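Local coordinates for anthrone oxidase-like protein (Streptomyces ambofaciens, PDB 5F9P) that probably acts as a monooxygenase that cleaves a C–C bond and oxidatively opens ring B in atypical angucycline biosynthesis, at residues V48-S54 with N219-H225; V127-T131 with V211-E215; G154-V160 with I175-D181. All blocks are in the same frame, centred on the assembly; numbering follows the deposited sequence.

Contact 1: V48-S54 with N219-H225; sequences VHSGVDS and NTYQVVH
Strands 43-51 and 217-228 are antiparallel neighbours in the barrel closed within this single chain, of the dimeric α/β-barrel superfamily; their segments here cross with N-to-C directions 135° apart and axes 4.4 Å apart at closest. Asn219 is extended (chi1 t) and reaches across to the turn after strand 43-51: its ND2 donates to Ser54 O (3.0 Å) and its OD1 accepts from Ser54 N (3.1 Å). A water 2.6 Å from Ser54 OG also donates weakly to Asn219 OD1 (3.3 Å). Thr220 O takes Val52 N (2.8 Å), and Thr220 OG1, in rotamer p and also bonded to Tyr122, accepts Asp53 N (3.0 Å). Tyr221 (chi1 m) makes a non-hydrogen-bonded pair with Gly51, CA to CA 4.4 Å; its ring face meets the edge of His49 (chi1 m) in an offset edge-to-face pair, centroids 6.0 Å apart. Gln222 forms the hydrogen-bonded pair with Ser50: Ser50 N to Gln222 O 2.8 Å, Gln222 N to Ser50 O 2.9 Å. Val223 opposes His49, with CG2 3.6 Å from His49 CD2. At Val224 the psi of -11° marks a classic bulge, so that Val224 and His225 both face Val48: Val224 N donates to Val48 O (2.9 Å), Val48 N to His225 O (2.6 Å). Val48 and His225 (chi1 t) point to the face covered by helix 21-37, where His225 NE2 meets Asp36. The ladder is thus carried by backbone bonds as far as Val52 N to Thr220 O, then prolonged by the side chains of Asn219 and Thr220, which hold Asp53 and Ser54.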
loop_
_atom_site.group_PDB
_atom_site.type_symbol
_atom_site.label_atom_id
_atom_site.label_comp_id
_atom_site.label_asym_id
_atom_site.label_seq_id
_atom_site.Cartn_x
_atom_site.Cartn_y
_atom_site.Cartn_z
ATOM N N VAL A 48 1.593 4.489 -8.248
ATOM C CA VAL A 48 1.538 5.705 -7.439
ATOM C C VAL A 48 0.095 6.009 -7.006
ATOM O O VAL A 48 -0.816 6.002 -7.834
ATOM C CB VAL A 48 2.113 6.925 -8.231
ATOM C CG1 VAL A 48 2.022 8.207 -7.418
ATOM C CG2 VAL A 48 3.563 6.672 -8.620
ATOM N N HIS A 49 -0.097 6.269 -5.716
ATOM C CA HIS A 49 -1.428 6.549 -5.158
ATOM C C HIS A 49 -1.478 7.964 -4.604
ATOM O O HIS A 49 -0.526 8.416 -3.960
ATOM C CB HIS A 49 -1.773 5.593 -4.017
ATOM C CG HIS A 49 -1.731 4.144 -4.392
ATOM N ND1 HIS A 49 -0.599 3.534 -4.889
ATOM C CD2 HIS A 49 -2.669 3.175 -4.300
ATOM C CE1 HIS A 49 -0.852 2.257 -5.115
ATOM N NE2 HIS A 49 -2.098 2.011 -4.756
ATOM N N SER A 50 -2.596 8.649 -4.851
ATOM C CA SER A 50 -2.819 10.013 -4.380
ATOM C C SER A 50 -3.840 10.025 -3.237
ATOM O O SER A 50 -4.931 9.494 -3.392
ATOM C CB SER A 50 -3.351 10.868 -5.538
ATOM O OG SER A 50 -3.700 12.151 -5.076
ATOM N N GLY A 51 -3.488 10.619 -2.101
ATOM C CA GLY A 51 -4.335 10.547 -0.917
ATOM C C GLY A 51 -5.665 11.277 -1.055
ATOM O O GLY A 51 -5.717 12.352 -1.656
ATOM N N VAL A 52 -6.732 10.683 -0.515
ATOM C CA VAL A 52 -8.089 11.264 -0.576
ATOM C C VAL A 52 -8.575 11.778 0.789
ATOM O O VAL A 52 -8.838 12.971 0.948
ATOM C CB VAL A 52 -9.135 10.270 -1.185
ATOM C CG1 VAL A 52 -10.551 10.798 -1.026
ATOM C CG2 VAL A 52 -8.843 10.006 -2.656
ATOM N N ASP A 53 -8.676 10.891 1.783
ATOM C CA ASP A 53 -9.078 11.306 3.133
ATOM C C ASP A 53 -8.172 12.411 3.681
ATOM O O ASP A 53 -8.652 13.426 4.176
ATOM C CB ASP A 53 -9.111 10.118 4.109
ATOM C CG ASP A 53 -10.414 9.317 4.038
ATOM O OD1 ASP A 53 -11.243 9.570 3.134
ATOM O OD2 ASP A 53 -10.600 8.418 4.897
ATOM N N SER A 54 -6.859 12.209 3.619
ATOM C CA SER A 54 -5.915 13.200 4.145
ATOM C C SER A 54 -4.724 13.299 3.211
ATOM O O SER A 54 -4.521 12.409 2.385
ATOM C CB SER A 54 -5.449 12.833 5.556
ATOM O OG SER A 54 -4.898 11.535 5.571
ATOM N N ASN A 219 -5.451 5.618 5.465
ATOM C CA ASN A 219 -5.784 6.669 4.505
ATOM C C ASN A 219 -6.438 6.004 3.311
ATOM O O ASN A 219 -6.416 4.772 3.192
ATOM C CB ASN A 219 -4.542 7.490 4.105
ATOM C CG ASN A 219 -4.900 8.847 3.441
ATOM O OD1 ASN A 219 -6.064 9.248 3.400
ATOM N ND2 ASN A 219 -3.887 9.547 2.929
ATOM N N THR A 220 -7.045 6.806 2.446
ATOM C CA THR A 220 -7.673 6.276 1.247
ATOM C C THR A 220 -7.009 6.954 0.063
ATOM O O THR A 220 -6.418 8.020 0.221
ATOM C CB THR A 220 -9.181 6.551 1.229
ATOM O OG1 THR A 220 -9.402 7.961 1.362
ATOM C CG2 THR A 220 -9.878 5.822 2.395
ATOM N N TYR A 221 -7.097 6.348 -1.116
ATOM C CA TYR A 221 -6.296 6.815 -2.254
ATOM C C TYR A 221 -7.002 6.599 -3.578
ATOM O O TYR A 221 -7.845 5.712 -3.710
ATOM C CB TYR A 221 -4.966 6.049 -2.334
ATOM C CG TYR A 221 -4.060 6.218 -1.149
ATOM C CD1 TYR A 221 -3.155 7.274 -1.079
ATOM C CD2 TYR A 221 -4.111 5.325 -0.087
ATOM C CE1 TYR A 221 -2.331 7.429 0.023
ATOM C CE2 TYR A 221 -3.295 5.473 1.025
ATOM C CZ TYR A 221 -2.405 6.518 1.075
ATOM O OH TYR A 221 -1.590 6.663 2.185
ATOM N N GLN A 222 -6.621 7.408 -4.563
ATOM C CA GLN A 222 -6.890 7.106 -5.961
ATOM C C GLN A 222 -5.570 6.666 -6.601
ATOM O O GLN A 222 -4.523 7.256 -6.336
ATOM C CB GLN A 222 -7.436 8.354 -6.677
ATOM C CG GLN A 222 -7.653 8.167 -8.183
ATOM C CD GLN A 222 -7.901 9.479 -8.946
ATOM O OE1 GLN A 222 -7.726 10.579 -8.412
ATOM N NE2 GLN A 222 -8.300 9.355 -10.207
ATOM N N VAL A 223 -5.594 5.634 -7.433
ATOM C CA VAL A 223 -4.371 5.262 -8.144
ATOM C C VAL A 223 -4.237 6.199 -9.328
ATOM O O VAL A 223 -5.171 6.325 -10.106
ATOM C CB VAL A 223 -4.385 3.813 -8.655
ATOM C CG1 VAL A 223 -3.160 3.563 -9.562
ATOM C CG2 VAL A 223 -4.407 2.832 -7.485
ATOM N N VAL A 224 -3.087 6.855 -9.461
ATOM C CA VAL A 224 -2.933 7.880 -10.495
ATOM C C VAL A 224 -1.867 7.568 -11.545
ATOM O O VAL A 224 -1.802 8.239 -12.562
ATOM C CB VAL A 224 -2.669 9.291 -9.883
ATOM C CG1 VAL A 224 -3.874 9.758 -9.031
ATOM C CG2 VAL A 224 -1.380 9.296 -9.066
ATOM N N HIS A 225 -1.040 6.552 -11.310
ATOM C CA HIS A 225 0.060 6.265 -12.228
ATOM C C HIS A 225 0.642 4.892 -11.928
ATOM O O HIS A 225 0.830 4.520 -10.764
ATOM C CB HIS A 225 1.139 7.357 -12.112
ATOM C CG HIS A 225 2.155 7.353 -13.218
ATOM N ND1 HIS A 225 1.916 7.917 -14.454
ATOM C CD2 HIS A 225 3.435 6.900 -13.256
ATOM C CE1 HIS A 225 2.991 7.790 -15.213
ATOM N NE2 HIS A 225 3.931 7.180 -14.508
HETATM O O HOH W 1 -6.516 9.731 6.621
#

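Contact 2: V127-T131 with V211-E215; sequences VFPVT and VVAGE
Segment 127-131 runs extended along barrel strand 122-130. Segment 211-215 is the irregular connection from helix 199-211 to strand 217-228, the antiparallel neighbour of 122-130 in the closed antiparallel barrel. The touching parts run 131° apart and meet at a single bridge, Val130 with Val212, CA to CA 4.4 Å. Two backbone bonds flank it: Ala213 N to Pro129 O (2.9 Å) and Thr131 N to Val211 O (2.9 Å). CA-H...O contacts add to them, Val130 CA to Val211 O at 3.2 Å and Val212 CA to Pro129 O at 3.4 Å. Gly214 then adopts phi/psi 135/178, which only glycine takes easily, and carries the chain past the Pro129 ring; Pro129 CG lies 3.8 Å from Gly214 C. Among the side chains, Val212 (chi1 t) points away overall, yet its CG2 lies 4.1 Å from Phe128 CD2, the Phe128 ring (chi1 m) extending toward Leu142 of helix 135-142. Val130 and Val211, both m, come together more loosely, CG1 to CG2 4.4 Å, and both rest on Ala138 of that helix. Ala213 points toward segment 127-131, its CB 4.0 Å from Thr131 CG2 and 3.7 Å from Val130 C.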
loop_
_atom_site.group_PDB
_atom_site.type_symbol
_atom_site.label_atom_id
_atom_site.label_comp_id
_atom_site.label_asym_id
_atom_site.label_seq_id
_atom_site.Cartn_x
_atom_site.Cartn_y
_atom_site.Cartn_z
ATOM N N VAL A 127 -1.775 0.668 7.946
ATOM C CA VAL A 127 -0.622 -0.045 8.488
ATOM C C VAL A 127 -0.802 -0.127 9.995
ATOM O O VAL A 127 -0.955 0.909 10.663
ATOM C CB VAL A 127 0.715 0.640 8.135
ATOM C CG1 VAL A 127 0.644 2.122 8.412
ATOM C CG2 VAL A 127 1.866 0.003 8.914
ATOM N N PHE A 128 -0.825 -1.356 10.515
ATOM C CA PHE A 128 -1.006 -1.595 11.951
ATOM C C PHE A 128 0.318 -1.969 12.588
ATOM O O PHE A 128 0.907 -2.998 12.235
ATOM C CB PHE A 128 -1.941 -2.777 12.223
ATOM C CG PHE A 128 -3.289 -2.703 11.536
ATOM C CD1 PHE A 128 -3.444 -3.140 10.236
ATOM C CD2 PHE A 128 -4.410 -2.271 12.224
ATOM C CE1 PHE A 128 -4.686 -3.106 9.611
ATOM C CE2 PHE A 128 -5.647 -2.234 11.613
ATOM C CZ PHE A 128 -5.790 -2.660 10.301
ATOM N N PRO A 129 0.801 -1.150 13.534
ATOM C CA PRO A 129 1.898 -1.668 14.359
ATOM C C PRO A 129 1.300 -2.734 15.278
ATOM O O PRO A 129 0.224 -2.517 15.835
ATOM C CB PRO A 129 2.353 -0.438 15.161
ATOM C CG PRO A 129 1.159 0.440 15.214
ATOM C CD PRO A 129 0.374 0.198 13.942
ATOM N N VAL A 130 1.966 -3.875 15.409
ATOM C CA VAL A 130 1.455 -4.958 16.252
ATOM C C VAL A 130 2.533 -5.455 17.204
ATOM O O VAL A 130 3.717 -5.169 17.026
ATOM C CB VAL A 130 0.973 -6.149 15.398
ATOM C CG1 VAL A 130 -0.204 -5.725 14.498
ATOM C CG2 VAL A 130 2.116 -6.679 14.574
ATOM N N THR A 131 2.119 -6.191 18.225
ATOM C CA THR A 131 3.072 -6.805 19.125
ATOM C C THR A 131 3.766 -7.898 18.345
ATOM O O THR A 131 3.160 -8.519 17.462
ATOM C CB THR A 131 2.387 -7.406 20.362
ATOM O OG1 THR A 131 1.461 -8.410 19.946
ATOM C CG2 THR A 131 1.639 -6.326 21.145
ATOM N N VAL A 211 -4.008 -6.842 19.567
ATOM C CA VAL A 211 -2.564 -6.903 19.378
ATOM C C VAL A 211 -1.957 -5.675 18.705
ATOM O O VAL A 211 -0.769 -5.668 18.411
ATOM C CB VAL A 211 -2.128 -8.180 18.597
ATOM C CG1 VAL A 211 -2.568 -9.451 19.330
ATOM C CG2 VAL A 211 -2.684 -8.158 17.191
ATOM N N VAL A 212 -2.765 -4.644 18.468
ATOM C CA VAL A 212 -2.248 -3.358 17.988
ATOM C C VAL A 212 -1.368 -2.694 19.053
ATOM O O VAL A 212 -1.763 -2.579 20.213
ATOM C CB VAL A 212 -3.395 -2.389 17.591
ATOM C CG1 VAL A 212 -2.867 -0.976 17.419
ATOM C CG2 VAL A 212 -4.080 -2.869 16.307
ATOM N N ALA A 213 -0.184 -2.246 18.650
ATOM C CA ALA A 213 0.798 -1.729 19.594
ATOM C C ALA A 213 1.193 -0.294 19.258
ATOM O O ALA A 213 2.360 -0.007 18.987
ATOM C CB ALA A 213 2.026 -2.620 19.599
ATOM N N GLY A 214 0.229 0.611 19.258
ATOM C CA GLY A 214 0.494 1.972 18.816
ATOM C C GLY A 214 -0.608 2.448 17.890
ATOM O O GLY A 214 -1.527 1.688 17.593
ATOM N N GLU A 215 -0.528 3.695 17.438
ATOM C CA GLU A 215 -1.553 4.253 16.567
ATOM C C GLU A 215 -1.385 3.702 15.153
ATOM O O GLU A 215 -0.316 3.830 14.553
ATOM C CB GLU A 215 -1.500 5.795 16.559
ATOM C CG GLU A 215 -2.652 6.436 15.744
ATOM C CD GLU A 215 -2.679 7.973 15.768
ATOM O OE1 GLU A 215 -3.627 8.557 15.181
ATOM O OE2 GLU A 215 -1.767 8.596 16.361
#

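Contact 3: G154-V160 with I175-D181; sequences GFRAHVV and ISYSQWD
A classic beta bulge breaks the register of this antiparallel hairpin: Arg156 and Ala157 both face Gln179, whose O accepts Arg156 N at 2.8 Å and, weakly, Ala157 N at 3.3 Å. Arg156 turns the chain with phi/psi -110/-47; Ala157 is fully extended again. The hairpin consists of barrel strands 155-167 and 172-180; the N-to-C directions of its two paired segments are 168° apart, their axes 4.5 Å apart at closest. Beyond the bulge the pairing is regular: Gln179 N to Ala157 O (2.8 Å), Val159 N to Tyr177 O (2.7 Å) and Tyr177 N to Val159 O (2.9 Å), with His158-Ser178 and Val160-Ser176 as non-hydrogen-bonded pairs. Before it, Phe155 pairs with Trp180 and Asp181 N donates to Gly154 O (2.8 Å), where the phi of 93° calls for glycine. Ala157, Val159, Tyr177 and Gln179 share one face; Gln179 NE2 bonds to Glu114 and Tyr177 OH to His49. On the face of Phe155 and Trp180, the edge of the Phe155 ring meets the Trp180 six-membered ring (centroids 5.6 Å, planes at 79°), and Phe155 CB makes a CH-pi contact over it. Trp180 NE1 donates to Ser178 OG (2.9 Å), while His158 NE2 and Ser176 OG lie 2.7 Å apart in a hydrogen bond. The long Arg156 side chain (m, then t, t) ends in a salt bridge, its NE 2.7 Å from Asp181 OD1, with Asp121 as a second acid at NH1.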
loop_
_atom_site.group_PDB
_atom_site.type_symbol
_atom_site.label_atom_id
_atom_site.label_comp_id
_atom_site.label_asym_id
_atom_site.label_seq_id
_atom_site.Cartn_x
_atom_site.Cartn_y
_atom_site.Cartn_z
ATOM N N GLY A 154 -19.861 -3.767 -3.069
ATOM C CA GLY A 154 -18.895 -2.768 -3.496
ATOM C C GLY A 154 -17.463 -3.177 -3.208
ATOM O O GLY A 154 -16.508 -2.524 -3.643
ATOM N N PHE A 155 -17.304 -4.263 -2.467
ATOM C CA PHE A 155 -15.972 -4.749 -2.166
ATOM C C PHE A 155 -15.395 -5.410 -3.404
ATOM O O PHE A 155 -16.078 -6.207 -4.056
ATOM C CB PHE A 155 -15.997 -5.746 -1.011
ATOM C CG PHE A 155 -14.716 -6.523 -0.868
ATOM C CD1 PHE A 155 -13.626 -5.975 -0.204
ATOM C CD2 PHE A 155 -14.592 -7.791 -1.421
ATOM C CE1 PHE A 155 -12.440 -6.699 -0.073
ATOM C CE2 PHE A 155 -13.412 -8.514 -1.293
ATOM C CZ PHE A 155 -12.330 -7.958 -0.622
ATOM N N ARG A 156 -14.146 -5.095 -3.730
ATOM C CA ARG A 156 -13.497 -5.730 -4.881
ATOM C C ARG A 156 -12.390 -6.707 -4.513
ATOM O O ARG A 156 -12.327 -7.813 -5.062
ATOM C CB ARG A 156 -12.939 -4.674 -5.839
ATOM C CG ARG A 156 -14.008 -3.805 -6.477
ATOM C CD ARG A 156 -13.370 -2.772 -7.410
ATOM N NE ARG A 156 -14.393 -2.024 -8.126
ATOM C CZ ARG A 156 -14.139 -1.109 -9.049
ATOM N NH1 ARG A 156 -12.878 -0.811 -9.366
ATOM N NH2 ARG A 156 -15.150 -0.492 -9.648
ATOM N N ALA A 157 -11.504 -6.300 -3.605
ATOM C CA ALA A 157 -10.334 -7.123 -3.287
ATOM C C ALA A 157 -9.627 -6.694 -2.009
ATOM O O ALA A 157 -9.776 -5.550 -1.545
ATOM C CB ALA A 157 -9.336 -7.127 -4.476
ATOM N N HIS A 158 -8.863 -7.620 -1.439
ATOM C CA HIS A 158 -8.124 -7.355 -0.204
ATOM C C HIS A 158 -6.772 -8.037 -0.245
ATOM O O HIS A 158 -6.680 -9.250 -0.491
ATOM C CB HIS A 158 -8.890 -7.842 1.037
ATOM C CG HIS A 158 -8.285 -7.389 2.338
ATOM N ND1 HIS A 158 -8.352 -8.138 3.496
ATOM C CD2 HIS A 158 -7.615 -6.257 2.663
ATOM C CE1 HIS A 158 -7.754 -7.483 4.479
ATOM N NE2 HIS A 158 -7.297 -6.341 4.001
ATOM N N VAL A 159 -5.730 -7.249 -0.008
ATOM C CA VAL A 159 -4.373 -7.761 0.133
ATOM C C VAL A 159 -3.899 -7.556 1.568
ATOM O O VAL A 159 -4.038 -6.454 2.121
ATOM C CB VAL A 159 -3.394 -7.012 -0.810
ATOM C CG1 VAL A 159 -1.988 -7.575 -0.661
ATOM C CG2 VAL A 159 -3.873 -7.096 -2.274
ATOM N N VAL A 160 -3.345 -8.600 2.176
ATOM C CA VAL A 160 -2.774 -8.467 3.518
ATOM C C VAL A 160 -1.286 -8.685 3.413
ATOM O O VAL A 160 -0.844 -9.711 2.904
ATOM C CB VAL A 160 -3.375 -9.496 4.517
ATOM C CG1 VAL A 160 -2.736 -9.359 5.904
ATOM C CG2 VAL A 160 -4.895 -9.338 4.603
ATOM N N ILE A 175 -0.178 -4.906 7.156
ATOM C CA ILE A 175 -0.844 -3.916 6.328
ATOM C C ILE A 175 -2.074 -4.513 5.709
ATOM O O ILE A 175 -2.070 -5.674 5.284
ATOM C CB ILE A 175 0.091 -3.399 5.203
ATOM C CG1 ILE A 175 1.125 -2.442 5.789
ATOM C CG2 ILE A 175 -0.720 -2.723 4.081
ATOM C CD1 ILE A 175 2.248 -2.096 4.835
ATOM N N SER A 176 -3.132 -3.710 5.684
ATOM C CA SER A 176 -4.368 -4.056 5.015
ATOM C C SER A 176 -4.524 -3.136 3.806
ATOM O O SER A 176 -4.523 -1.914 3.960
ATOM C CB SER A 176 -5.542 -3.820 5.972
ATOM O OG SER A 176 -6.770 -4.027 5.304
ATOM N N TYR A 177 -4.669 -3.708 2.617
ATOM C CA TYR A 177 -4.802 -2.908 1.392
ATOM C C TYR A 177 -6.002 -3.449 0.620
ATOM O O TYR A 177 -5.969 -4.580 0.145
ATOM C CB TYR A 177 -3.512 -3.024 0.566
ATOM C CG TYR A 177 -3.496 -2.320 -0.780
ATOM C CD1 TYR A 177 -4.083 -2.897 -1.897
ATOM C CD2 TYR A 177 -2.867 -1.085 -0.935
ATOM C CE1 TYR A 177 -4.056 -2.256 -3.138
ATOM C CE2 TYR A 177 -2.833 -0.442 -2.158
ATOM C CZ TYR A 177 -3.426 -1.029 -3.258
ATOM O OH TYR A 177 -3.384 -0.380 -4.479
ATOM N N SER A 178 -7.076 -2.664 0.536
ATOM C CA SER A 178 -8.307 -3.114 -0.102
ATOM C C SER A 178 -8.801 -2.196 -1.233
ATOM O O SER A 178 -8.495 -1.000 -1.265
ATOM C CB SER A 178 -9.421 -3.353 0.936
ATOM O OG SER A 178 -9.756 -2.192 1.684
ATOM N N GLN A 179 -9.568 -2.779 -2.152
ATOM C CA GLN A 179 -10.151 -2.066 -3.287
ATOM C C GLN A 179 -11.683 -2.084 -3.243
ATOM O O GLN A 179 -12.293 -3.119 -2.954
ATOM C CB GLN A 179 -9.695 -2.701 -4.600
ATOM C CG GLN A 179 -8.190 -2.702 -4.804
ATOM C CD GLN A 179 -7.787 -3.460 -6.055
ATOM O OE1 GLN A 179 -8.377 -4.488 -6.388
ATOM N NE2 GLN A 179 -6.788 -2.946 -6.762
ATOM N N TRP A 180 -12.293 -0.943 -3.570
ATOM C CA TRP A 180 -13.733 -0.763 -3.458
ATOM C C TRP A 180 -14.305 -0.103 -4.729
ATOM O O TRP A 180 -13.563 0.533 -5.485
ATOM C CB TRP A 180 -14.035 0.090 -2.218
ATOM C CG TRP A 180 -13.596 -0.578 -0.944
ATOM C CD1 TRP A 180 -12.339 -0.582 -0.395
ATOM C CD2 TRP A 180 -14.422 -1.342 -0.068
ATOM N NE1 TRP A 180 -12.339 -1.310 0.776
ATOM C CE2 TRP A 180 -13.604 -1.800 0.989
ATOM C CE3 TRP A 180 -15.779 -1.699 -0.081
ATOM C CZ2 TRP A 180 -14.098 -2.587 2.028
ATOM C CZ3 TRP A 180 -16.271 -2.486 0.957
ATOM C CH2 TRP A 180 -15.429 -2.917 1.995
ATOM N N ASP A 181 -15.610 -0.260 -4.964
ATOM C CA ASP A 181 -16.256 0.319 -6.145
ATOM C C ASP A 181 -16.177 1.826 -6.144
ATOM O O ASP A 181 -16.097 2.451 -7.199
ATOM C CB ASP A 181 -17.740 -0.067 -6.224
ATOM C CG ASP A 181 -17.954 -1.477 -6.730
ATOM O OD1 ASP A 181 -16.981 -2.061 -7.245
ATOM O OD2 ASP A 181 -19.097 -1.995 -6.622
HETATM O O HOH W 2 -14.900 2.812 -9.947
#

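Overall arrangement
All three contacts reach the same closed eight-stranded barrel, contact 2 through the loop that leads into strand 217-228. Contacts 1 and 3, with centres about 14 Å apart, meet through its interior, where His49 NE2 and Tyr177 OH lie 2.7 Å apart in a probable hydrogen bond. Contact 2 sits toward the surface, its centre about 22 Å from that of contact 1 and about 20 Å from that of contact 3; it joins contact 3 by packing between neighbouring strands, Val127 CB to Ile175 CG1 at 3.9 Å and Phe128 CE1 to Ser176 CB at 3.8 Å. A glycerol, probably from the crystallisation liquor, hydrogen-bonds to Ser176 OG and comes within about 5 Å of the Phe128 side chain at the nearest atoms.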